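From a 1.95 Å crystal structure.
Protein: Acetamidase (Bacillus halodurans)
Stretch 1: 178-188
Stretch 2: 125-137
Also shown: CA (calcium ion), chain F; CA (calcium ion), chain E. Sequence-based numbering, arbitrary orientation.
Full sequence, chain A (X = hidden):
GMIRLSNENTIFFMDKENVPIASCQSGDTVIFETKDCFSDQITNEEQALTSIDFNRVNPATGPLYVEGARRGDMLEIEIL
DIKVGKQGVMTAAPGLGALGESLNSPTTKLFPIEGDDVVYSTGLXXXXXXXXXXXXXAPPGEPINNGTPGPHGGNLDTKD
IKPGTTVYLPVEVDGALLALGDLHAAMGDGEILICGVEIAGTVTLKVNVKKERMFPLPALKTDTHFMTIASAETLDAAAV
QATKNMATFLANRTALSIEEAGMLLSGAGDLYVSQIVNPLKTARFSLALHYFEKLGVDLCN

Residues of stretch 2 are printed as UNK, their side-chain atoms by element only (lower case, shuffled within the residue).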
ATOM      1  N   LEU A 178     -25.654 -12.779  -2.755  1.00  8.30           N
ATOM      2  CA  LEU A 178     -24.797 -11.622  -3.038  1.00  9.77           C
ATOM      3  C   LEU A 178     -25.550 -10.323  -2.711  1.00 10.40           C
ATOM      4  O   LEU A 178     -26.712 -10.198  -3.006  1.00  9.94           O
ATOM      5  CB  LEU A 178     -24.385 -11.596  -4.528  1.00  7.83           C
ATOM      6  CG  LEU A 178     -23.448 -10.504  -5.038  1.00 10.58           C
ATOM      7  CD1 LEU A 178     -22.104 -10.466  -4.298  1.00  3.91           C
ATOM      8  CD2 LEU A 178     -23.196 -10.641  -6.547  1.00 11.37           C
ATOM      9  N   ALA A 179     -24.856  -9.385  -2.084  1.00 11.26           N
ATOM     10  CA  ALA A 179     -25.422  -8.100  -1.679  1.00 12.11           C
ATOM     11  C   ALA A 179     -24.302  -7.074  -1.877  1.00 12.55           C
ATOM     12  O   ALA A 179     -23.130  -7.413  -1.748  1.00 13.44           O
ATOM     13  CB  ALA A 179     -25.865  -8.152  -0.185  1.00 11.24           C
ATOM     14  N   LEU A 180     -24.642  -5.846  -2.238  1.00 13.63           N
ATOM     15  CA  LEU A 180     -23.607  -4.841  -2.417  1.00 11.75           C
ATOM     16  C   LEU A 180     -24.129  -3.459  -2.144  1.00 12.00           C
ATOM     17  O   LEU A 180     -25.331  -3.226  -2.126  1.00 10.91           O
ATOM     18  CB  LEU A 180     -22.938  -4.926  -3.792  1.00 17.00           C
ATOM     19  CG  LEU A 180     -23.678  -4.429  -5.031  1.00 11.75           C
ATOM     20  CD1 LEU A 180     -23.792  -2.891  -5.060  1.00 19.54           C
ATOM     21  CD2 LEU A 180     -22.974  -4.965  -6.246  1.00 12.96           C
ATOM     22  N   GLY A 181     -23.200  -2.550  -1.905  1.00 11.59           N
ATOM     23  CA  GLY A 181     -23.551  -1.240  -1.417  1.00 13.71           C
ATOM     24  C   GLY A 181     -22.337  -0.361  -1.272  1.00 14.28           C
ATOM     25  O   GLY A 181     -21.251  -0.678  -1.763  1.00 16.52           O
ATOM     26  N   ASP A 182     -22.542   0.755  -0.593  1.00 15.46           N
ATOM     27  CA  ASP A 182     -21.452   1.606  -0.161  1.00 14.53           C
ATOM     28  C   ASP A 182     -20.557   2.035  -1.297  1.00 12.50           C
ATOM     29  O   ASP A 182     -19.335   1.801  -1.257  1.00 11.99           O
ATOM     30  CB  ASP A 182     -20.631   0.887   0.907  1.00 10.63           C
ATOM     31  CG  ASP A 182     -19.592   1.769   1.533  1.00 18.41           C
ATOM     32  OD1 ASP A 182     -19.907   2.946   1.779  1.00  5.19           O
ATOM     33  OD2 ASP A 182     -18.452   1.310   1.796  1.00 13.61           O
ATOM     34  N   LEU A 183     -21.159   2.704  -2.276  1.00 12.21           N
ATOM     35  CA  LEU A 183     -20.448   3.240  -3.423  1.00 12.14           C
ATOM     36  C   LEU A 183     -19.723   4.523  -3.019  1.00 10.86           C
ATOM     37  O   LEU A 183     -20.186   5.228  -2.121  1.00  9.63           O
ATOM     38  CB  LEU A 183     -21.423   3.530  -4.563  1.00  9.94           C
ATOM     39  CG  LEU A 183     -22.314   2.401  -5.083  1.00 13.96           C
ATOM     40  CD1 LEU A 183     -23.052   2.863  -6.356  1.00 10.72           C
ATOM     41  CD2 LEU A 183     -21.514   1.126  -5.358  1.00 11.79           C
ATOM     42  N   HIS A 184     -18.580   4.794  -3.671  1.00 11.65           N
ATOM     43  CA  HIS A 184     -17.815   6.027  -3.474  1.00  9.69           C
ATOM     44  C   HIS A 184     -17.508   6.635  -4.811  1.00 11.48           C
ATOM     45  O   HIS A 184     -17.304   5.931  -5.797  1.00 12.63           O
ATOM     46  CB  HIS A 184     -16.496   5.814  -2.752  1.00 11.22           C
ATOM     47  CG  HIS A 184     -16.648   5.166  -1.414  1.00  7.54           C
ATOM     48  ND1 HIS A 184     -15.749   4.242  -0.924  1.00 19.35           N
ATOM     49  CD2 HIS A 184     -17.613   5.286  -0.475  1.00 20.71           C
ATOM     50  CE1 HIS A 184     -16.146   3.837   0.271  1.00 16.89           C
ATOM     51  NE2 HIS A 184     -17.282   4.446   0.561  1.00  5.08           N
ATOM     52  N   ALA A 185     -17.470   7.958  -4.806  1.00  7.16           N
ATOM     53  CA  ALA A 185     -17.143   8.748  -5.968  1.00  8.54           C
ATOM     54  C   ALA A 185     -15.617   8.951  -6.015  1.00  9.50           C
ATOM     55  O   ALA A 185     -15.031   9.224  -7.072  1.00 10.15           O
ATOM     56  CB  ALA A 185     -17.899  10.071  -5.880  1.00  7.42           C
ATOM     57  N   ALA A 186     -14.975   8.797  -4.857  1.00 10.17           N
ATOM     58  CA  ALA A 186     -13.547   8.867  -4.748  1.00  9.01           C
ATOM     59  C   ALA A 186     -13.147   8.311  -3.411  1.00 10.76           C
ATOM     60  O   ALA A 186     -13.918   8.408  -2.445  1.00 11.43           O
ATOM     61  CB  ALA A 186     -13.082  10.304  -4.865  1.00 12.58           C
HETATM   62  N   MSE A 187     -11.938   7.745  -3.354  1.00 10.46           N
HETATM   63  CA  MSE A 187     -11.365   7.189  -2.118  1.00 13.37           C
HETATM   64  C   MSE A 187      -9.944   6.729  -2.424  1.00 12.84           C
HETATM   65  O   MSE A 187      -9.683   6.140  -3.467  1.00 13.28           O
HETATM   66  CB  MSE A 187     -12.154   5.977  -1.625  1.00 12.36           C
HETATM   67  CG  MSE A 187     -11.911   5.631  -0.156  1.00 14.63           C
HETATM   68 SE   MSE A 187     -12.240   3.744   0.184  0.75 23.34          SE
HETATM   69  CE  MSE A 187     -10.587   2.936  -0.510  1.00 27.01           C
ATOM     70  N   GLY A 188      -9.039   6.989  -1.492  1.00 10.64           N
ATOM     71  CA  GLY A 188      -7.657   6.543  -1.596  1.00  9.26           C
ATOM     72  C   GLY A 188      -7.374   5.356  -0.702  1.00  7.93           C
ATOM     73  O   GLY A 188      -8.099   5.108   0.256  1.00 10.15           O
ATOM     74  N   UNK A 125     -10.453  19.895  -7.190  1.00 18.85           N
ATOM     75  CA  UNK A 125     -11.368  18.933  -7.782  1.00 18.62           C
ATOM     76  C   UNK A 125     -10.691  17.577  -7.798  1.00 17.68           C
ATOM     77  O   UNK A 125      -9.480  17.471  -8.048  1.00 17.78           O
ATOM     78  c   UNK A 125     -11.757  19.358  -9.198  1.00 17.75           C
ATOM     79  n   UNK A 125     -13.656  20.566 -11.518  1.00 25.69           N
ATOM     80  n   UNK A 125     -15.462  21.856 -10.844  1.00 28.16           N
ATOM     81  c   UNK A 125     -14.948  20.893 -11.598  1.00 24.95           C
ATOM     82  c   UNK A 125     -12.576  20.622  -9.243  1.00 17.78           C
ATOM     83  c   UNK A 125     -12.664  21.216 -10.652  1.00 21.31           C
ATOM     84  n   UNK A 125     -15.748  20.232 -12.426  1.00 25.61           N
ATOM     85  N   UNK A 126     -11.465  16.545  -7.497  1.00 16.08           N
ATOM     86  CA  UNK A 126     -10.945  15.183  -7.547  1.00 15.14           C
ATOM     87  C   UNK A 126     -11.505  14.447  -8.748  1.00 13.75           C
ATOM     88  O   UNK A 126     -12.600  14.728  -9.194  1.00 11.80           O
ATOM     89  c   UNK A 126     -11.260  14.417  -6.265  1.00 13.07           C
ATOM     90  c   UNK A 126     -11.070  15.120  -4.918  1.00 15.31           C
ATOM     91  c   UNK A 126     -11.159  14.122  -3.790  1.00 16.05           C
ATOM     92  c   UNK A 126      -9.754  15.884  -4.847  1.00 21.21           C
ATOM     93  N   UNK A 127     -10.748  13.485  -9.271  1.00 16.68           N
ATOM     94  CA  UNK A 127     -11.295  12.687 -10.353  1.00 16.97           C
ATOM     95  C   UNK A 127     -12.432  11.832  -9.854  1.00 14.13           C
ATOM     96  O   UNK A 127     -12.375  11.315  -8.741  1.00 14.67           O
ATOM     97  c   UNK A 127      -9.386  13.078  -8.888  1.00 18.28           C
ATOM     98  c   UNK A 127     -10.109  11.815 -10.820  1.00 18.75           C
ATOM     99  c   UNK A 127      -8.932  12.254 -10.041  1.00 20.81           C
ATOM    100  N   UNK A 128     -13.495  11.747 -10.649  1.00 14.52           N
ATOM    101  CA  UNK A 128     -14.582  10.803 -10.375  1.00 14.02           C
ATOM    102  C   UNK A 128     -14.040   9.385 -10.601  1.00 15.38           C
ATOM    103  O   UNK A 128     -13.656   9.046 -11.725  1.00 14.97           O
ATOM    104  c   UNK A 128     -17.579  10.257  -9.729  1.00 13.12           C
ATOM    105  c   UNK A 128     -15.773  11.076 -11.307  1.00 13.77           C
ATOM    106  c   UNK A 128     -18.040  10.607 -12.131  1.00 13.15           C
ATOM    107  c   UNK A 128     -17.007  10.184 -11.130  1.00 16.16           C
ATOM    108  N   UNK A 129     -13.960   8.595  -9.520  1.00 16.88           N
ATOM    109  CA  UNK A 129     -13.470   7.200  -9.558  1.00 18.40           C
ATOM    110  C   UNK A 129     -14.429   6.287  -8.789  1.00 15.65           C
ATOM    111  O   UNK A 129     -14.214   5.963  -7.596  1.00 16.63           O
ATOM    112  o   UNK A 129      -9.424   7.971  -8.349  1.00 32.41           O
ATOM    113  c   UNK A 129     -11.087   7.743 -10.038  1.00 20.80           C
ATOM    114  n   UNK A 129      -8.745   7.829 -10.480  1.00 33.77           N
ATOM    115  c   UNK A 129      -9.679   7.853  -9.547  1.00 30.01           C
ATOM    116  c   UNK A 129     -12.033   7.123  -9.036  1.00 19.62           C
ATOM    117  N   UNK A 130     -15.532   5.912  -9.460  1.00 14.82           N
ATOM    118  CA  UNK A 130     -16.566   5.136  -8.795  1.00 14.69           C
ATOM    119  C   UNK A 130     -16.068   3.762  -8.426  1.00 14.49           C
ATOM    120  O   UNK A 130     -15.417   3.113  -9.236  1.00 16.94           O
ATOM    121  c   UNK A 130     -17.063   5.383 -11.150  1.00 16.05           C
ATOM    122  c   UNK A 130     -15.891   6.248 -10.861  1.00 14.39           C
ATOM    123  c   UNK A 130     -17.691   5.059  -9.835  1.00 14.89           C
ATOM    124  N   UNK A 131     -16.371   3.343  -7.211  1.00 11.67           N
ATOM    125  CA  UNK A 131     -15.991   2.033  -6.712  1.00 12.56           C
ATOM    126  C   UNK A 131     -17.090   1.492  -5.796  1.00 11.26           C
ATOM    127  O   UNK A 131     -17.945   2.242  -5.331  1.00 11.70           O
ATOM    128 se   UNK A 131     -13.444   3.051  -3.419  0.75 20.94          SE
ATOM    129  c   UNK A 131     -14.169   1.350  -2.505  1.00 17.76           C
ATOM    130  c   UNK A 131     -14.656   3.274  -4.954  1.00 15.82           C
ATOM    131  c   UNK A 131     -14.671   2.133  -5.962  1.00 11.46           C
ATOM    132  N   UNK A 132     -17.064   0.185  -5.543  1.00 13.40           N
ATOM    133  CA  UNK A 132     -17.961  -0.455  -4.598  1.00 13.04           C
ATOM    134  C   UNK A 132     -17.240  -0.802  -3.269  1.00 11.23           C
ATOM    135  O   UNK A 132     -16.272  -1.581  -3.257  1.00 11.29           O
ATOM    136  c   UNK A 132     -19.146  -1.637  -6.524  1.00 10.99           C
ATOM    137  c   UNK A 132     -18.499  -1.804  -5.168  1.00 13.59           C
ATOM    138  c   UNK A 132     -19.260  -2.960  -7.261  1.00 10.73           C
ATOM    139  c   UNK A 132     -19.526  -2.410  -4.240  1.00  7.38           C
ATOM    140  N   UNK A 133     -17.764  -0.299  -2.157  1.00  8.45           N
ATOM    141  CA  UNK A 133     -17.127  -0.507  -0.860  1.00  9.09           C
ATOM    142  C   UNK A 133     -17.514  -1.802  -0.154  1.00  8.40           C
ATOM    143  O   UNK A 133     -16.690  -2.416   0.530  1.00 12.54           O
ATOM    144  N   UNK A 134     -18.776  -2.172  -0.268  1.00  8.70           N
ATOM    145  CA  UNK A 134     -19.350  -3.339   0.390  1.00 10.37           C
ATOM    146  C   UNK A 134     -19.860  -4.253  -0.700  1.00  9.80           C
ATOM    147  O   UNK A 134     -20.787  -3.900  -1.428  1.00 10.53           O
ATOM    148  c   UNK A 134     -20.517  -2.976   1.345  1.00 11.35           C
ATOM    149  c   UNK A 134     -21.311  -4.219   1.724  1.00  7.36           C
ATOM    150  c   UNK A 134     -19.992  -2.275   2.576  1.00 13.58           C
ATOM    151  N   UNK A 135     -19.197  -5.395  -0.843  1.00 10.71           N
ATOM    152  CA  UNK A 135     -19.654  -6.460  -1.711  1.00 12.36           C
ATOM    153  C   UNK A 135     -19.360  -7.792  -1.012  1.00 12.26           C
ATOM    154  O   UNK A 135     -18.246  -8.015  -0.581  1.00 12.32           O
ATOM    155  c   UNK A 135     -19.659  -7.339  -4.092  1.00 16.25           C
ATOM    156  c   UNK A 135     -17.476  -6.643  -2.985  1.00 17.87           C
ATOM    157  c   UNK A 135     -19.253  -7.140  -5.519  1.00 13.63           C
ATOM    158  c   UNK A 135     -18.967  -6.380  -3.100  1.00 10.96           C
ATOM    159  N   UNK A 136     -20.355  -8.677  -0.894  1.00 11.71           N
ATOM    160  CA  UNK A 136     -20.151  -9.919  -0.176  1.00 10.71           C
ATOM    161  C   UNK A 136     -21.225 -10.956  -0.386  1.00 12.87           C
ATOM    162  O   UNK A 136     -22.322 -10.645  -0.886  1.00 13.39           O
ATOM    163  N   UNK A 137     -20.871 -12.195  -0.047  1.00 11.17           N
ATOM    164  CA  UNK A 137     -21.800 -13.331  -0.008  1.00  9.85           C
ATOM    165  C   UNK A 137     -22.067 -13.697   1.469  1.00 12.94           C
ATOM    166  O   UNK A 137     -21.428 -13.153   2.379  1.00 10.89           O
ATOM    167  c   UNK A 137     -21.220 -14.530  -0.802  1.00  9.22           C
ATOM    168  o   UNK A 137     -19.954 -14.927  -0.252  1.00 10.29           O
ATOM    169  c   UNK A 137     -21.043 -14.153  -2.290  1.00  7.89           C
TER
HETATM  170 CA    CA F 401     -18.398   4.260   2.364  1.00 13.37          CA
HETATM  171 CA    CA E 400     -17.036   1.148   3.765  1.00 15.04          CA
HETATM  172  O   HOH W   1     -10.376   7.941  -5.875  1.00 29.16           O
HETATM  173  O   HOH W   2      -7.896   7.140  -5.550  1.00 34.88           O
HETATM  174  O   HOH W   3     -16.415   1.567   5.984  1.00 14.95           O
HETATM  175  O   HOH W   4     -16.979   3.594   3.559  1.00 22.75           O

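Position 125 carries seven side-chain atoms: three carbons in a row, a nitrogen, then a carbon bearing two more nitrogens. None reaches stretch 1. This guanidinium is Arg 125.

Position 126 has four carbons, forked at the second. One fork tip lies 4.4 Å from CB of Ala 186. This is Leu 126.

Position 127 has three carbons closing a ring onto the backbone N. The ring stays clear of stretch 1. The closure onto N makes this Pro 127, which has no N-H to donate.

Position 128 again has four carbons forked at the second. Its CA-to-CB bond points away, but the end returns, and one tip sits 3.9 Å from CB of Ala 185. This is Leu 128.

Position 129 has three carbons, the third carrying one oxygen and one nitrogen: Gln 129. Its backbone N donates to O of Ala 185 at 2.7 Å. OE1 of Gln 129 accepts from water 1 at 2.7 Å, and that water accepts from N of Met 187 at 3.0 Å.

Position 130 is a second three-carbon ring closed on N, Pro 130. Its CA approaches O of His 184 at 3.2 Å, a CA-H...O contact.

Position 131 is unbranched: two carbons, a selenium, one carbon. The selenium lies 3.6 Å from ND1 of His 184, at the ring edge, and 3.7 Å from CB of Met 187. This is selenomethionine, Met 131. It has the largest covered area in the stretch. Its backbone pairs with His 184: N of Met 131 to O of His 184, and N of His 184 to O of Met 131, both 3.1 Å.

Position 132 has four carbons, forked at the first, one arm two carbons long. The longer arm comes within 3.8 Å of CD2 of Leu 183. This is Ile 132.

Position 133 has no side-chain atoms: Gly 133. An ideal CB here would be 2.1 Å from OD2 of Asp 182, a clash. Its N donates to O of Asp 182 at 2.8 Å.

Position 134 has one carbon carrying two more. A tip rests 3.6 Å from CB of Asp 182. This is Val 134, and its O accepts from N of Gly 181 at 2.8 Å.

Position 135 has four carbons, forked at the first with one longer arm. That arm meets CD1 of Leu 178 at 4.0 Å and CB of Leu 180 at 4.1 Å. This is Ile 135.

Position 136 has no side chain: Gly 136. Its O accepts from N of Ala 179 at 3.1 Å.

Position 137 has one carbon carrying an oxygen and a carbon. The carbon tip is 4.3 Å from CD1 of Leu 178. This is Thr 137.

The stretches pair as antiparallel strands, and the chain turns at Gly 133. Leu 180, Leu 183, Ile 132 and Ile 135 share one apolar face. Beside the turn, Asp 182 and His 184 bind calcium, with OD1 and NE2 each 2.1 Å from CA of chain F.

Stretch 2 (125-137) RLPLQPMIGVIGT
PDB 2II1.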